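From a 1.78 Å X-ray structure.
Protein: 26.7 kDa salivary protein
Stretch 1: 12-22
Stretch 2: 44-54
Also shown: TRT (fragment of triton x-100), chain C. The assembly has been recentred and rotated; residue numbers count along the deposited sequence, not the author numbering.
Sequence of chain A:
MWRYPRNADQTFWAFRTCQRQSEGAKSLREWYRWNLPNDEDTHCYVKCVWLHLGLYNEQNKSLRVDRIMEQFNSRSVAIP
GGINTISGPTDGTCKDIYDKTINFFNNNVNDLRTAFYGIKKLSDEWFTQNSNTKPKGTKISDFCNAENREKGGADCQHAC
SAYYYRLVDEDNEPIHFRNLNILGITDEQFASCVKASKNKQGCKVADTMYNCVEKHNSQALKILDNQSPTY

Stretch 1 (12-22) FWAFRTCQRQS
Stretch 2 44-54: CYVKCVWLHLG

Two helices, both already under way where the stretches open at Phe 12 and Cys 44, pack at 145° between their N-to-C directions, nearer antiparallel than perpendicular, with axes 8.6 Å apart at closest approach. The register is set by two pairs: CA of Ala 14 lies 5.0 Å from CA of His 52, and CA of Cys 18 lies 5.8 Å from CA of Cys 48. Backbone angles stay near -60/-45 through most of both helices, with psi rising to -12° at Gln 21 and -16° at His 52, and with i to i+4 hydrogen bonds. After Leu 53 (-79/-9), Gly 54 takes 83/21 and closes a Schellman motif; a CB there would be jammed against the preceding carbonyl O.

His 52, Tyr 45 and Cys 18 cover the most surface. His 52 (chi1 m, chi2 67°) points toward the first helix and fits as a knob among Ala 14, Thr 17, Cys 18 and Gln 21. Its ND1 donates to Cys 48 O (2.8 Å), one turn back, which ties the ring to its own helix; NE2 reaches a water at 2.8 Å that also accepts from Gln 21 NE2 at 2.8 Å, so a buried imidazole has both nitrogens satisfied. At the ring edge, CD2 is 3.4 Å from CH2 of Trp 13 (chi1 t), the two rings inclined at 40°. Ala 14 suits the close approach: its CB sits 3.8 Å from CB of His 52 and 3.7 Å from CD2 of Leu 53.

Cys 18 (m) is the reciprocal knob, among Tyr 45, Cys 48, Val 49 and His 52. Its SG bonds SG of Cys 48 (chi1 t) at 2.1 Å, chi3 -83°, a covalent lock between facing residues. The same SG of Cys 18 lies over the His 52 ring face, 4.0 Å from the centroid, while CB of Cys 18 packs 3.7 Å from CG2 of Val 49 (t).

The CA-to-CB bond of Tyr 45 (chi1 t, chi2 65°) points sideways, but the end of the side chain comes nearer the first helix: CE1 lies 3.7 Å from CB of Cys 18. OH of Tyr 45 accepts from NE2 of Gln 19 (3.1 Å, 169°) and donates to O15 of the Triton fragment (2.9 Å), so a buried phenol is used in both directions. Gln 19 (m, t) is held in turn by Arg 16, whose NH1 donates to OE1 of Gln 19 at 3.0 Å. Beside them, CE1 of Phe 15 (m) meets CG1 of Val 49 at 3.8 Å; C19 of the detergent's ether chain lies over one face of the Phe 15 ring, and C2 of its hydrocarbon tail comes within 3.5 Å of CE1 of Phe 15.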

# COMPACT_ATOMS: atom_id res chain seq x y z
N PHE A 12 -1.68 2.87 -6.13
CA PHE A 12 -3.14 2.88 -6.03
C PHE A 12 -3.60 2.15 -4.77
O PHE A 12 -4.47 2.64 -4.04
CB PHE A 12 -3.73 2.22 -7.28
CG PHE A 12 -5.21 2.38 -7.43
CD1 PHE A 12 -5.81 3.63 -7.34
CD2 PHE A 12 -6.01 1.28 -7.70
CE1 PHE A 12 -7.19 3.76 -7.49
CE2 PHE A 12 -7.37 1.40 -7.85
CZ PHE A 12 -7.97 2.65 -7.75
N TRP A 13 -3.03 0.97 -4.51
CA TRP A 13 -3.41 0.21 -3.32
C TRP A 13 -3.16 1.00 -2.05
O TRP A 13 -3.99 0.99 -1.13
CB TRP A 13 -2.68 -1.14 -3.27
CG TRP A 13 -3.00 -1.88 -2.01
CD1 TRP A 13 -4.11 -2.64 -1.77
CD2 TRP A 13 -2.23 -1.90 -0.80
NE1 TRP A 13 -4.08 -3.14 -0.48
CE2 TRP A 13 -2.93 -2.70 0.13
CE3 TRP A 13 -1.02 -1.32 -0.42
CZ2 TRP A 13 -2.46 -2.93 1.41
CZ3 TRP A 13 -0.54 -1.56 0.86
CH2 TRP A 13 -1.27 -2.36 1.76
N ALA A 14 -2.03 1.71 -1.98
CA ALA A 14 -1.72 2.50 -0.79
C ALA A 14 -2.75 3.61 -0.57
O ALA A 14 -3.27 3.78 0.54
CB ALA A 14 -0.31 3.08 -0.89
N PHE A 15 -3.06 4.38 -1.62
CA PHE A 15 -4.06 5.43 -1.48
C PHE A 15 -5.41 4.85 -1.06
O PHE A 15 -6.05 5.34 -0.12
CB PHE A 15 -4.24 6.19 -2.80
CG PHE A 15 -3.05 6.99 -3.22
CD1 PHE A 15 -2.54 8.00 -2.40
CD2 PHE A 15 -2.47 6.77 -4.45
CE1 PHE A 15 -1.45 8.76 -2.82
CE2 PHE A 15 -1.38 7.52 -4.87
CZ PHE A 15 -0.87 8.50 -4.06
N ARG A 16 -5.86 3.82 -1.76
CA ARG A 16 -7.21 3.33 -1.53
C ARG A 16 -7.34 2.67 -0.16
O ARG A 16 -8.33 2.88 0.55
CB ARG A 16 -7.60 2.35 -2.64
CG ARG A 16 -7.69 3.01 -4.03
CD ARG A 16 -8.98 3.83 -4.18
NE ARG A 16 -10.17 2.99 -4.02
CZ ARG A 16 -11.18 3.28 -3.20
NH1 ARG A 16 -11.14 4.39 -2.47
NH2 ARG A 16 -12.22 2.46 -3.10
N THR A 17 -6.34 1.88 0.23
CA THR A 17 -6.39 1.24 1.54
C THR A 17 -6.44 2.27 2.66
O THR A 17 -7.24 2.15 3.60
CB THR A 17 -5.18 0.31 1.70
OG1 THR A 17 -5.28 -0.74 0.74
CG2 THR A 17 -5.08 -0.28 3.11
N CYS A 18 -5.62 3.31 2.55
CA CYS A 18 -5.63 4.35 3.58
C CYS A 18 -6.93 5.15 3.58
O CYS A 18 -7.38 5.58 4.65
CB CYS A 18 -4.42 5.26 3.38
SG CYS A 18 -2.92 4.32 3.77
N GLN A 19 -7.53 5.37 2.41
CA GLN A 19 -8.83 6.02 2.35
C GLN A 19 -9.90 5.18 3.03
O GLN A 19 -10.79 5.71 3.71
CB GLN A 19 -9.22 6.29 0.91
CG GLN A 19 -8.49 7.46 0.30
CD GLN A 19 -8.59 7.46 -1.21
OE1 GLN A 19 -9.50 6.84 -1.78
NE2 GLN A 19 -7.66 8.14 -1.86
N ARG A 20 -9.83 3.86 2.85
CA ARG A 20 -10.81 3.01 3.52
C ARG A 20 -10.61 3.02 5.03
O ARG A 20 -11.58 2.96 5.79
CB ARG A 20 -10.74 1.59 2.97
CG ARG A 20 -11.32 1.48 1.56
CD ARG A 20 -11.75 0.07 1.27
NE ARG A 20 -12.21 -0.10 -0.10
CZ ARG A 20 -13.48 0.01 -0.48
NH1 ARG A 20 -14.41 0.31 0.41
NH2 ARG A 20 -13.81 -0.21 -1.75
N GLN A 21 -9.36 3.11 5.48
CA GLN A 21 -9.12 3.14 6.91
C GLN A 21 -9.54 4.46 7.56
O GLN A 21 -9.64 4.52 8.78
CB GLN A 21 -7.65 2.82 7.19
CG GLN A 21 -7.35 1.38 6.73
CD GLN A 21 -5.95 0.88 7.02
OE1 GLN A 21 -5.08 1.61 7.53
NE2 GLN A 21 -5.71 -0.39 6.69
N SER A 22 -9.82 5.49 6.77
CA SER A 22 -10.32 6.77 7.28
C SER A 22 -11.58 7.20 6.54
O SER A 22 -11.78 8.38 6.25
CB SER A 22 -9.26 7.87 7.16
OG SER A 22 -8.08 7.55 7.88
N CYS A 44 -3.36 11.63 9.81
CA CYS A 44 -3.13 10.20 9.91
C CYS A 44 -3.31 9.50 8.58
O CYS A 44 -2.65 8.48 8.33
CB CYS A 44 -4.04 9.59 10.98
SG CYS A 44 -3.45 10.05 12.65
N TYR A 45 -4.15 10.05 7.70
CA TYR A 45 -4.22 9.54 6.33
C TYR A 45 -2.87 9.68 5.62
O TYR A 45 -2.42 8.75 4.92
CB TYR A 45 -5.32 10.28 5.57
CG TYR A 45 -5.35 10.03 4.08
CD1 TYR A 45 -5.65 8.76 3.59
CD2 TYR A 45 -5.10 11.05 3.18
CE1 TYR A 45 -5.68 8.51 2.22
CE2 TYR A 45 -5.12 10.81 1.81
CZ TYR A 45 -5.42 9.55 1.34
OH TYR A 45 -5.44 9.33 -0.02
N VAL A 46 -2.20 10.82 5.81
CA VAL A 46 -0.92 11.07 5.17
C VAL A 46 0.15 10.11 5.70
O VAL A 46 0.91 9.51 4.94
CB VAL A 46 -0.52 12.55 5.35
CG1 VAL A 46 0.98 12.76 5.07
CG2 VAL A 46 -1.39 13.45 4.43
N LYS A 47 0.21 9.94 7.02
CA LYS A 47 1.13 8.96 7.59
C LYS A 47 0.86 7.57 7.03
O LYS A 47 1.79 6.84 6.67
CB LYS A 47 1.02 8.93 9.11
CG LYS A 47 1.95 7.91 9.72
CD LYS A 47 1.88 7.91 11.24
CE LYS A 47 2.86 6.89 11.83
NZ LYS A 47 2.65 6.71 13.31
N CYS A 48 -0.42 7.18 6.97
CA CYS A 48 -0.79 5.87 6.45
C CYS A 48 -0.27 5.67 5.03
O CYS A 48 0.25 4.60 4.70
CB CYS A 48 -2.32 5.71 6.48
SG CYS A 48 -3.02 4.14 5.82
N VAL A 49 -0.41 6.69 4.18
CA VAL A 49 -0.00 6.52 2.78
C VAL A 49 1.51 6.40 2.68
O VAL A 49 2.03 5.54 1.96
CB VAL A 49 -0.54 7.67 1.91
CG1 VAL A 49 0.03 7.56 0.50
CG2 VAL A 49 -2.07 7.63 1.85
N TRP A 50 2.26 7.25 3.40
CA TRP A 50 3.72 7.09 3.41
C TRP A 50 4.10 5.68 3.82
O TRP A 50 4.96 5.05 3.20
CB TRP A 50 4.37 8.09 4.37
CG TRP A 50 4.51 9.50 3.90
CD1 TRP A 50 3.99 10.61 4.51
CD2 TRP A 50 5.27 9.98 2.78
NE1 TRP A 50 4.36 11.74 3.83
CE2 TRP A 50 5.15 11.39 2.77
CE3 TRP A 50 6.04 9.36 1.79
CZ2 TRP A 50 5.76 12.19 1.79
CZ3 TRP A 50 6.64 10.16 0.82
CH2 TRP A 50 6.50 11.56 0.83
N LEU A 51 3.45 5.17 4.87
CA LEU A 51 3.74 3.82 5.36
C LEU A 51 3.38 2.77 4.31
O LEU A 51 4.17 1.86 4.03
CB LEU A 51 2.98 3.57 6.66
CG LEU A 51 3.00 2.15 7.25
CD1 LEU A 51 4.38 1.78 7.72
CD2 LEU A 51 1.98 2.04 8.40
N HIS A 52 2.19 2.88 3.73
CA HIS A 52 1.71 1.84 2.82
C HIS A 52 2.38 1.90 1.46
O HIS A 52 2.30 0.92 0.70
CB HIS A 52 0.19 1.92 2.70
CG HIS A 52 -0.52 1.35 3.88
ND1 HIS A 52 -0.46 1.93 5.13
CD2 HIS A 52 -1.27 0.23 4.02
CE1 HIS A 52 -1.15 1.20 5.99
NE2 HIS A 52 -1.66 0.16 5.34
N LEU A 53 3.04 3.01 1.12
CA LEU A 53 3.90 3.08 -0.05
C LEU A 53 5.27 2.44 0.18
O LEU A 53 6.03 2.29 -0.79
CB LEU A 53 4.11 4.53 -0.48
CG LEU A 53 2.92 5.25 -1.13
CD1 LEU A 53 3.18 6.74 -1.22
CD2 LEU A 53 2.64 4.66 -2.50
N GLY A 54 5.60 2.08 1.41
CA GLY A 54 6.93 1.58 1.71
C GLY A 54 7.96 2.66 1.93
O GLY A 54 9.17 2.39 1.84
C25 TRT C . -12.05 6.79 -6.13
O24 TRT C . -10.63 6.80 -6.25
C23 TRT C . -10.02 7.93 -5.61
C22 TRT C . -8.53 7.61 -5.49
O21 TRT C . -7.77 8.74 -5.06
C20 TRT C . -6.40 8.37 -5.05
C19 TRT C . -5.55 9.60 -4.76
O18 TRT C . -5.43 9.77 -3.35
C17 TRT C . -5.67 11.12 -3.02
C16 TRT C . -4.38 11.82 -2.65
O15 TRT C . -4.00 11.52 -1.30
C12 TRT C . -2.68 11.70 -0.92
C13 TRT C . -1.87 12.62 -1.59
C14 TRT C . -0.54 12.80 -1.20
C11 TRT C . -2.15 10.96 0.13
C10 TRT C . -0.83 11.15 0.52
C9 TRT C . -0.01 12.06 -0.14
C6 TRT C . 1.41 12.22 0.30
C8 TRT C . 1.46 13.49 1.13
C7 TRT C . 1.80 11.06 1.22
C5 TRT C . 2.35 12.39 -0.91
C1 TRT C . 2.72 11.23 -1.87
C2 TRT C . 1.59 10.29 -2.25
C4 TRT C . 3.25 11.86 -3.15
C3 TRT C . 3.87 10.37 -1.35
O HOH W 1 -3.37 -1.80 6.24